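Local coordinates for potential RNA-dependent RNA polymerase (Human picobirnavirus, PDB 5I62), which catalyses template-directed RNA synthesis from ribonucleoside triphosphates, probably serving both transcription and genome replication of a small double-stranded RNA virus, at residues L83-R88 against A307-E312; G229-W234 against D330-H335; E462-C467 against V527-S532. All coordinates share one frame; numbering follows the deposited sequence.

Contact 1: L83-R88 against A307-E312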
loop_
_atom_site.group_PDB
_atom_site.type_symbol
_atom_site.label_atom_id
_atom_site.label_comp_id
_atom_site.label_asym_id
_atom_site.label_seq_id
_atom_site.Cartn_x
_atom_site.Cartn_y
_atom_site.Cartn_z
ATOM N N LEU A 83 0.125 15.372 -12.495
ATOM C CA LEU A 83 -0.098 15.712 -13.885
ATOM C C LEU A 83 -1.581 15.969 -14.144
ATOM O O LEU A 83 -2.442 15.457 -13.425
ATOM C CB LEU A 83 0.401 14.600 -14.799
ATOM C CG LEU A 83 1.903 14.276 -14.823
ATOM C CD1 LEU A 83 2.190 13.186 -15.835
ATOM C CD2 LEU A 83 2.720 15.519 -15.137
ATOM N N PRO A 84 -1.907 16.758 -15.166
ATOM C CA PRO A 84 -3.316 16.952 -15.541
ATOM C C PRO A 84 -3.935 15.644 -15.996
ATOM O O PRO A 84 -3.243 14.725 -16.437
ATOM C CB PRO A 84 -3.264 17.948 -16.707
ATOM C CG PRO A 84 -1.895 18.530 -16.694
ATOM C CD PRO A 84 -0.980 17.579 -15.973
ATOM N N LEU A 85 -5.265 15.594 -15.913
ATOM C CA LEU A 85 -6.023 14.420 -16.340
ATOM C C LEU A 85 -5.670 14.003 -17.764
ATOM O O LEU A 85 -5.521 12.810 -18.063
ATOM C CB LEU A 85 -7.525 14.708 -16.228
ATOM C CG LEU A 85 -8.440 13.590 -16.731
ATOM C CD1 LEU A 85 -8.289 12.312 -15.870
ATOM C CD2 LEU A 85 -9.887 14.050 -16.785
ATOM N N LYS A 86 -5.531 14.981 -18.661
ATOM C CA LYS A 86 -5.166 14.695 -20.045
ATOM C C LYS A 86 -3.872 13.882 -20.156
ATOM O O LYS A 86 -3.680 13.182 -21.157
ATOM C CB LYS A 86 -5.012 15.995 -20.834
ATOM C CG LYS A 86 -3.647 16.646 -20.608
ATOM C CD LYS A 86 -3.375 17.803 -21.548
ATOM C CE LYS A 86 -3.226 19.060 -20.813
ATOM N NZ LYS A 86 -3.182 20.261 -21.689
ATOM N N GLU A 87 -2.980 13.954 -19.164
ATOM C CA GLU A 87 -1.726 13.198 -19.207
ATOM C C GLU A 87 -1.746 11.938 -18.340
ATOM O O GLU A 87 -0.699 11.304 -18.171
ATOM C CB GLU A 87 -0.557 14.094 -18.800
ATOM C CG GLU A 87 -0.455 15.368 -19.622
ATOM C CD GLU A 87 0.409 16.424 -18.947
ATOM O OE1 GLU A 87 0.121 17.635 -19.121
ATOM O OE2 GLU A 87 1.371 16.053 -18.229
ATOM N N ARG A 88 -2.914 11.570 -17.805
ATOM C CA ARG A 88 -3.095 10.404 -16.963
ATOM C C ARG A 88 -4.047 9.390 -17.582
ATOM O O ARG A 88 -4.357 8.389 -16.937
ATOM C CB ARG A 88 -3.623 10.823 -15.580
ATOM C CG ARG A 88 -2.653 11.698 -14.765
ATOM C CD ARG A 88 -3.251 12.138 -13.440
ATOM N NE ARG A 88 -3.548 11.006 -12.570
ATOM C CZ ARG A 88 -4.490 11.011 -11.630
ATOM N NH1 ARG A 88 -5.238 12.100 -11.438
ATOM N NH2 ARG A 88 -4.688 9.931 -10.886
ATOM N N ALA A 307 -15.685 7.457 -12.087
ATOM C CA ALA A 307 -15.934 8.874 -12.365
ATOM C C ALA A 307 -14.579 9.579 -12.392
ATOM O O ALA A 307 -13.944 9.768 -11.357
ATOM C CB ALA A 307 -16.863 9.481 -11.319
ATOM N N TYR A 308 -14.121 9.967 -13.578
ATOM C CA TYR A 308 -12.785 10.535 -13.716
ATOM C C TYR A 308 -12.798 12.029 -14.023
ATOM O O TYR A 308 -11.732 12.657 -14.028
ATOM C CB TYR A 308 -11.990 9.781 -14.793
ATOM C CG TYR A 308 -12.644 9.776 -16.161
ATOM C CD1 TYR A 308 -12.351 10.764 -17.096
ATOM C CD2 TYR A 308 -13.538 8.774 -16.522
ATOM C CE1 TYR A 308 -12.939 10.765 -18.344
ATOM C CE2 TYR A 308 -14.136 8.759 -17.771
ATOM C CZ TYR A 308 -13.829 9.759 -18.679
ATOM O OH TYR A 308 -14.425 9.759 -19.921
ATOM N N ASN A 309 -13.971 12.608 -14.256
ATOM C CA ASN A 309 -14.127 14.046 -14.429
ATOM C C ASN A 309 -15.574 14.385 -14.100
ATOM O O ASN A 309 -16.417 13.500 -13.980
ATOM C CB ASN A 309 -13.750 14.489 -15.848
ATOM C CG ASN A 309 -13.569 16.010 -15.971
ATOM O OD1 ASN A 309 -13.604 16.740 -14.983
ATOM N ND2 ASN A 309 -13.367 16.476 -17.193
ATOM N N TRP A 310 -15.852 15.679 -13.931
ATOM C CA TRP A 310 -17.232 16.094 -13.697
ATOM C C TRP A 310 -18.097 15.664 -14.874
ATOM O O TRP A 310 -17.859 16.074 -16.011
ATOM C CB TRP A 310 -17.315 17.604 -13.499
ATOM C CG TRP A 310 -18.681 18.051 -13.145
ATOM C CD1 TRP A 310 -19.691 18.374 -14.005
ATOM C CD2 TRP A 310 -19.210 18.207 -11.829
ATOM N NE1 TRP A 310 -20.818 18.736 -13.302
ATOM C CE2 TRP A 310 -20.547 18.653 -11.963
ATOM C CE3 TRP A 310 -18.679 18.037 -10.548
ATOM C CZ2 TRP A 310 -21.362 18.912 -10.868
ATOM C CZ3 TRP A 310 -19.488 18.301 -9.455
ATOM C CH2 TRP A 310 -20.819 18.734 -9.623
ATOM N N GLY A 311 -19.083 14.813 -14.614
ATOM C CA GLY A 311 -19.954 14.375 -15.684
ATOM C C GLY A 311 -19.388 13.308 -16.599
ATOM O O GLY A 311 -19.966 13.043 -17.653
ATOM N N GLU A 312 -18.263 12.688 -16.248
ATOM C CA GLU A 312 -17.641 11.694 -17.114
ATOM C C GLU A 312 -17.379 10.428 -16.324
ATOM O O GLU A 312 -16.733 10.474 -15.276
ATOM C CB GLU A 312 -16.349 12.222 -17.740
ATOM C CG GLU A 312 -16.590 13.455 -18.585
ATOM C CD GLU A 312 -15.381 13.824 -19.402
ATOM O OE1 GLU A 312 -14.980 13.013 -20.264
ATOM O OE2 GLU A 312 -14.817 14.909 -19.165
#
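A beta hairpin, strands 306-309 and 312-314 joined by a type II turn from Asn309 to Glu312, meets the short 3-10 turn of 85-87 through Leu85 against Tyr308 and Asn309. The interface is small, 113 Å² summed over both sides, and the nearest CA atoms, those of Leu85 and Tyr308, stay 8.2 Å apart. Leu85 CG lies anti to the backbone N (chi1 176°), which carries both methyls to the strand. Leu85 CD2 does most of the touching: it lies 3.6 Å from the carbonyl oxygen Tyr308 O, 4.0 Å from Asn309 CB, and 4.1 Å from Tyr308 CD1, where it arrives at the ring edge, near the ring plane. One face of the same ring is met by Glu312 CB, 3.6 Å above the plane and toward the rim, so Glu312 CB lies against a face while Leu85 reaches the edge. Both polar atoms of the Asn309 amide form bent bonds within the turn: Asn309 OD1 accepts Trp310 N at 2.7 Å from above the carbonyl plane (138° at the hydrogen), while Asn309 ND2 donates to Glu312 OE2 (135°). Around these three residues, Leu85 also packs on Val26 of helix 17-28 and on Leu184 of strand 176-189, which Tyr308 touches too; Ala307 hydrogen-bonds to that strand, and Asn309 leans on Phe23 and Val27 of the helix.

Contact 2: G229-W234 against D330-H335; sequences GLVPAW and DETLVH
One threonine divides its roles sharply here: Thr332 gives carbon to Val231 and Trp234 while its hydroxyl is engaged elsewhere. With Thr332 OG1 anti to the carbonyl carbon (chi1 -61°), CG2 falls anti to the backbone N; it reaches Val231 tip to tip and faces both valine methyls, 4.0 Å from Val231 CG2 and 4.2 Å from Val231 CG1. Trp234 joins through the benzo part of its indole, Trp234 CZ2 lying 4.2 Å from Thr332 CB in an oblique approach. Val231 also packs on the tryptophan itself, its CG1 standing 3.7 Å above one face of the ring toward the rim; a backbone hydrogen bond from Trp234 N to Val231 O (2.9 Å) also links the two residues. The polar atoms look to other partners: Trp234 NE1 donates to Asn328 OD1, and Thr332 OG1 donates to Asn328 O and accepts from Gly358 N. Since Gly358 opens the Gly-Asp-Asp sequence at the turn from strand 355-357 into strand 360-363, and helix 327-345, which carries Thr332, follows a glycine-rich loop, the arrangement fits the polymerase palm, where the motif B helix packs beside the motif C turn.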
loop_
_atom_site.group_PDB
_atom_site.type_symbol
_atom_site.label_atom_id
_atom_site.label_comp_id
_atom_site.label_asym_id
_atom_site.label_seq_id
_atom_site.Cartn_x
_atom_site.Cartn_y
_atom_site.Cartn_z
ATOM N N GLY A 229 -0.837 -14.581 12.926
ATOM C CA GLY A 229 0.462 -14.268 12.365
ATOM C C GLY A 229 0.691 -14.780 10.959
ATOM O O GLY A 229 1.844 -14.924 10.553
ATOM N N LEU A 230 -0.379 -15.026 10.192
ATOM C CA LEU A 230 -0.227 -15.638 8.870
ATOM C C LEU A 230 0.423 -14.692 7.859
ATOM O O LEU A 230 1.160 -15.136 6.973
ATOM C CB LEU A 230 -1.580 -16.112 8.348
ATOM C CG LEU A 230 -2.178 -17.290 9.112
ATOM C CD1 LEU A 230 -3.642 -17.489 8.745
ATOM C CD2 LEU A 230 -1.369 -18.529 8.802
ATOM N N VAL A 231 0.118 -13.402 7.937
ATOM C CA VAL A 231 0.721 -12.384 7.072
ATOM C C VAL A 231 1.463 -11.404 7.965
ATOM O O VAL A 231 0.855 -10.457 8.472
ATOM C CB VAL A 231 -0.337 -11.662 6.223
ATOM C CG1 VAL A 231 0.308 -10.547 5.363
ATOM C CG2 VAL A 231 -1.092 -12.653 5.359
ATOM N N PRO A 232 2.764 -11.601 8.197
ATOM C CA PRO A 232 3.467 -10.771 9.189
ATOM C C PRO A 232 3.399 -9.274 8.900
ATOM O O PRO A 232 3.343 -8.491 9.849
ATOM C CB PRO A 232 4.913 -11.289 9.128
ATOM C CG PRO A 232 4.775 -12.739 8.673
ATOM C CD PRO A 232 3.606 -12.701 7.675
ATOM N N ALA A 233 3.389 -8.860 7.626
ATOM C CA ALA A 233 3.331 -7.434 7.305
ATOM C C ALA A 233 2.026 -6.785 7.766
ATOM O O ALA A 233 1.975 -5.558 7.910
ATOM C CB ALA A 233 3.528 -7.214 5.808
ATOM N N TRP A 234 0.976 -7.572 7.987
ATOM C CA TRP A 234 -0.248 -7.056 8.590
ATOM C C TRP A 234 -0.117 -6.874 10.093
ATOM O O TRP A 234 -0.987 -6.249 10.706
ATOM C CB TRP A 234 -1.438 -7.988 8.320
ATOM C CG TRP A 234 -1.925 -7.980 6.909
ATOM C CD1 TRP A 234 -1.520 -7.148 5.904
ATOM C CD2 TRP A 234 -2.905 -8.854 6.338
ATOM N NE1 TRP A 234 -2.194 -7.449 4.740
ATOM C CE2 TRP A 234 -3.048 -8.495 4.981
ATOM C CE3 TRP A 234 -3.674 -9.901 6.842
ATOM C CZ2 TRP A 234 -3.927 -9.157 4.119
ATOM C CZ3 TRP A 234 -4.542 -10.553 5.992
ATOM C CH2 TRP A 234 -4.660 -10.181 4.643
ATOM N N ASP A 330 -7.263 -9.511 -1.211
ATOM C CA ASP A 330 -7.396 -10.360 -2.396
ATOM C C ASP A 330 -6.033 -10.639 -3.014
ATOM O O ASP A 330 -5.726 -11.772 -3.399
ATOM C CB ASP A 330 -8.296 -9.704 -3.452
ATOM C CG ASP A 330 -9.782 -9.786 -3.120
ATOM O OD1 ASP A 330 -10.146 -10.145 -1.986
ATOM O OD2 ASP A 330 -10.597 -9.490 -4.030
ATOM N N GLU A 331 -5.224 -9.591 -3.149
ATOM C CA GLU A 331 -3.928 -9.707 -3.797
ATOM C C GLU A 331 -2.976 -10.570 -2.986
ATOM O O GLU A 331 -2.260 -11.403 -3.545
ATOM C CB GLU A 331 -3.339 -8.321 -4.009
ATOM C CG GLU A 331 -4.085 -7.533 -5.058
ATOM C CD GLU A 331 -3.387 -6.245 -5.408
ATOM O OE1 GLU A 331 -2.464 -5.837 -4.665
ATOM O OE2 GLU A 331 -3.769 -5.646 -6.437
ATOM N N THR A 332 -2.955 -10.380 -1.664
ATOM C CA THR A 332 -2.031 -11.127 -0.809
ATOM C C THR A 332 -2.366 -12.615 -0.799
ATOM O O THR A 332 -1.473 -13.476 -0.854
ATOM C CB THR A 332 -2.065 -10.551 0.607
ATOM O OG1 THR A 332 -1.643 -9.185 0.564
ATOM C CG2 THR A 332 -1.144 -11.332 1.544
ATOM N N LEU A 333 -3.655 -12.937 -0.722
ATOM C CA LEU A 333 -4.090 -14.328 -0.765
ATOM C C LEU A 333 -3.663 -14.989 -2.074
ATOM O O LEU A 333 -3.132 -16.107 -2.078
ATOM C CB LEU A 333 -5.607 -14.395 -0.604
ATOM C CG LEU A 333 -6.229 -14.076 0.754
ATOM C CD1 LEU A 333 -7.745 -14.113 0.596
ATOM C CD2 LEU A 333 -5.766 -15.078 1.801
ATOM N N VAL A 334 -3.893 -14.307 -3.199
ATOM C CA VAL A 334 -3.557 -14.885 -4.494
ATOM C C VAL A 334 -2.046 -14.932 -4.693
ATOM O O VAL A 334 -1.511 -15.891 -5.269
ATOM C CB VAL A 334 -4.260 -14.123 -5.632
ATOM C CG1 VAL A 334 -3.746 -14.614 -7.015
ATOM C CG2 VAL A 334 -5.770 -14.300 -5.535
ATOM N N HIS A 335 -1.334 -13.907 -4.228
ATOM C CA HIS A 335 0.130 -13.916 -4.299
ATOM C C HIS A 335 0.707 -15.138 -3.582
ATOM O O HIS A 335 1.667 -15.763 -4.063
ATOM C CB HIS A 335 0.660 -12.609 -3.702
ATOM C CG HIS A 335 2.086 -12.302 -4.025
ATOM N ND1 HIS A 335 2.593 -11.024 -3.966
ATOM C CD2 HIS A 335 3.124 -13.102 -4.371
ATOM C CE1 HIS A 335 3.875 -11.043 -4.289
ATOM N NE2 HIS A 335 4.222 -12.292 -4.536
#

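Contact 3: E462-C467 against V527-S532; sequences EFLDFC and VQALKS
Leu464 and Ala529 meet methyl to methyl: Leu464 CD2 is 3.4 Å from Ala529 CB, shorter than two methyl carbons normally come. The other branch of the same leucine, CD1, touches Leu530 CD2 at 4.2 Å, the two leucine side chains set at a slant to each other. Because Leu464 CG is anti to the backbone N (chi1 -175°), both of its branches extend toward the second helix and are shared between neighbouring residues there. Ala529 offers a single methyl at this position, and the nearest CA atoms, of Leu464 and Ala529, are 8.3 Å apart. All three residues are buried, and the contact across the segments is purely apolar.

The polar groups around it tie the chain end to the same pair of helices. Ser532 OG turns back to donate to Ala529 O at 2.9 Å, its oxygen tilted 28° from the carbonyl plane. Ala529 O also accepts Arg533 NH1, and Arg533 NE forms a salt bridge with Asp465 OD1, so one guanidinium joins helix 525-532 to helix 460-469 beside the leucine, which Arg533 also touches.

Further out, Leu464 packs on Ile451 and Leu530 on Leu448, both of helix 441-451, while Leu475 and Leu477 of a loop add to the apolar cluster. On other sides of helix 460-469, Phe463 packs on helix 419-427 and meets the Trp51 ring edge-to-face, and Phe466 reaches Ile47, Glu50 and Lys54 of helix 44-55.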
loop_
_atom_site.group_PDB
_atom_site.type_symbol
_atom_site.label_atom_id
_atom_site.label_comp_id
_atom_site.label_asym_id
_atom_site.label_seq_id
_atom_site.Cartn_x
_atom_site.Cartn_y
_atom_site.Cartn_z
ATOM N N GLU A 462 23.914 8.826 14.045
ATOM C CA GLU A 462 24.464 9.898 13.228
ATOM C C GLU A 462 23.380 10.509 12.358
ATOM O O GLU A 462 23.315 11.734 12.195
ATOM C CB GLU A 462 25.608 9.381 12.361
ATOM C CG GLU A 462 26.843 8.935 13.141
ATOM C CD GLU A 462 26.742 7.509 13.682
ATOM O OE1 GLU A 462 25.640 6.911 13.665
ATOM O OE2 GLU A 462 27.781 6.976 14.132
ATOM N N PHE A 463 22.511 9.663 11.802
ATOM C CA PHE A 463 21.444 10.164 10.952
ATOM C C PHE A 463 20.518 11.089 11.732
ATOM O O PHE A 463 20.122 12.145 11.226
ATOM C CB PHE A 463 20.665 9.006 10.344
ATOM C CG PHE A 463 19.642 9.445 9.349
ATOM C CD1 PHE A 463 20.042 9.967 8.127
ATOM C CD2 PHE A 463 18.285 9.368 9.641
ATOM C CE1 PHE A 463 19.110 10.385 7.194
ATOM C CE2 PHE A 463 17.338 9.782 8.707
ATOM C CZ PHE A 463 17.757 10.293 7.481
ATOM N N LEU A 464 20.196 10.723 12.978
ATOM C CA LEU A 464 19.326 11.561 13.800
ATOM C C LEU A 464 19.976 12.907 14.109
ATOM O O LEU A 464 19.319 13.950 14.040
ATOM C CB LEU A 464 18.969 10.833 15.088
ATOM C CG LEU A 464 17.972 11.564 15.981
ATOM C CD1 LEU A 464 16.644 11.796 15.250
ATOM C CD2 LEU A 464 17.761 10.780 17.267
ATOM N N ASP A 465 21.265 12.902 14.469
ATOM C CA ASP A 465 21.965 14.159 14.712
ATOM C C ASP A 465 21.984 15.012 13.451
ATOM O O ASP A 465 21.816 16.234 13.513
ATOM C CB ASP A 465 23.388 13.895 15.201
ATOM C CG ASP A 465 23.434 13.307 16.611
ATOM O OD1 ASP A 465 22.482 13.522 17.391
ATOM O OD2 ASP A 465 24.430 12.622 16.937
ATOM N N PHE A 466 22.166 14.380 12.292
ATOM C CA PHE A 466 22.086 15.107 11.031
ATOM C C PHE A 466 20.706 15.724 10.826
ATOM O O PHE A 466 20.590 16.863 10.369
ATOM C CB PHE A 466 22.420 14.172 9.867
ATOM C CG PHE A 466 22.430 14.856 8.529
ATOM C CD1 PHE A 466 23.514 15.620 8.137
ATOM C CD2 PHE A 466 21.347 14.750 7.671
ATOM C CE1 PHE A 466 23.532 16.245 6.901
ATOM C CE2 PHE A 466 21.350 15.380 6.433
ATOM C CZ PHE A 466 22.446 16.128 6.047
ATOM N N CYS A 467 19.646 14.977 11.135
ATOM C CA CYS A 467 18.295 15.493 10.927
ATOM C C CYS A 467 17.946 16.600 11.923
ATOM O O CYS A 467 17.264 17.570 11.569
ATOM C CB CYS A 467 17.291 14.350 11.011
ATOM S SG CYS A 467 17.441 13.199 9.587
ATOM N N VAL A 527 11.664 8.777 19.356
ATOM C CA VAL A 527 11.232 9.532 20.528
ATOM C C VAL A 527 12.175 9.274 21.697
ATOM O O VAL A 527 12.606 10.205 22.390
ATOM C CB VAL A 527 9.775 9.179 20.882
ATOM C CG1 VAL A 527 9.363 9.849 22.184
ATOM C CG2 VAL A 527 8.828 9.591 19.747
ATOM N N GLN A 528 12.524 8.003 21.919
ATOM C CA GLN A 528 13.483 7.671 22.968
ATOM C C GLN A 528 14.843 8.296 22.687
ATOM O O GLN A 528 15.508 8.799 23.603
ATOM C CB GLN A 528 13.611 6.156 23.107
ATOM C CG GLN A 528 14.583 5.734 24.205
ATOM C CD GLN A 528 15.017 4.280 24.095
ATOM O OE1 GLN A 528 14.647 3.574 23.158
ATOM N NE2 GLN A 528 15.801 3.823 25.075
ATOM N N ALA A 529 15.277 8.276 21.425
ATOM C CA ALA A 529 16.583 8.836 21.091
ATOM C C ALA A 529 16.612 10.350 21.298
ATOM O O ALA A 529 17.603 10.900 21.794
ATOM C CB ALA A 529 16.953 8.472 19.653
ATOM N N LEU A 530 15.539 11.045 20.922
ATOM C CA LEU A 530 15.488 12.489 21.134
ATOM C C LEU A 530 15.483 12.831 22.627
ATOM O O LEU A 530 16.255 13.682 23.082
ATOM C CB LEU A 530 14.263 13.068 20.437
ATOM C CG LEU A 530 14.371 13.077 18.915
ATOM C CD1 LEU A 530 13.005 13.347 18.309
ATOM C CD2 LEU A 530 15.391 14.124 18.467
ATOM N N LYS A 531 14.604 12.180 23.401
ATOM C CA LYS A 531 14.557 12.399 24.847
ATOM C C LYS A 531 15.905 12.138 25.509
ATOM O O LYS A 531 16.234 12.774 26.516
ATOM C CB LYS A 531 13.505 11.502 25.488
ATOM C CG LYS A 531 12.069 11.908 25.250
ATOM C CD LYS A 531 11.147 10.924 25.949
ATOM C CE LYS A 531 9.705 11.363 25.882
ATOM N NZ LYS A 531 8.829 10.316 26.461
ATOM N N SER A 532 16.686 11.195 24.985
ATOM C CA SER A 532 18.003 10.957 25.555
ATOM C C SER A 532 18.974 12.093 25.253
ATOM O O SER A 532 20.010 12.201 25.913
ATOM C CB SER A 532 18.567 9.638 25.042
ATOM O OG SER A 532 19.343 9.851 23.879
#

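In the fold
From the N terminus, the chain opens contact 1 at 83-88, then contact 2 at 229-234 before contact 1 closes at 307-312; contact 2 closes at 330-335, so the two cross. Contact 1 joins the loop before helix 89-97 to the hairpin of the mixed sheet, whereas contact 2 packs helix 327-345 against the loop after helix 208-228. They lie on opposite sides of the chain's centre, with centres about 33 Å apart. Contact 3 follows in series, about 34 Å centre to centre from contact 2, and pairs helix 460-469 with helix 525-532 at the C-terminal end, closing a loop of 59 residues, of which 493-519 are not modelled.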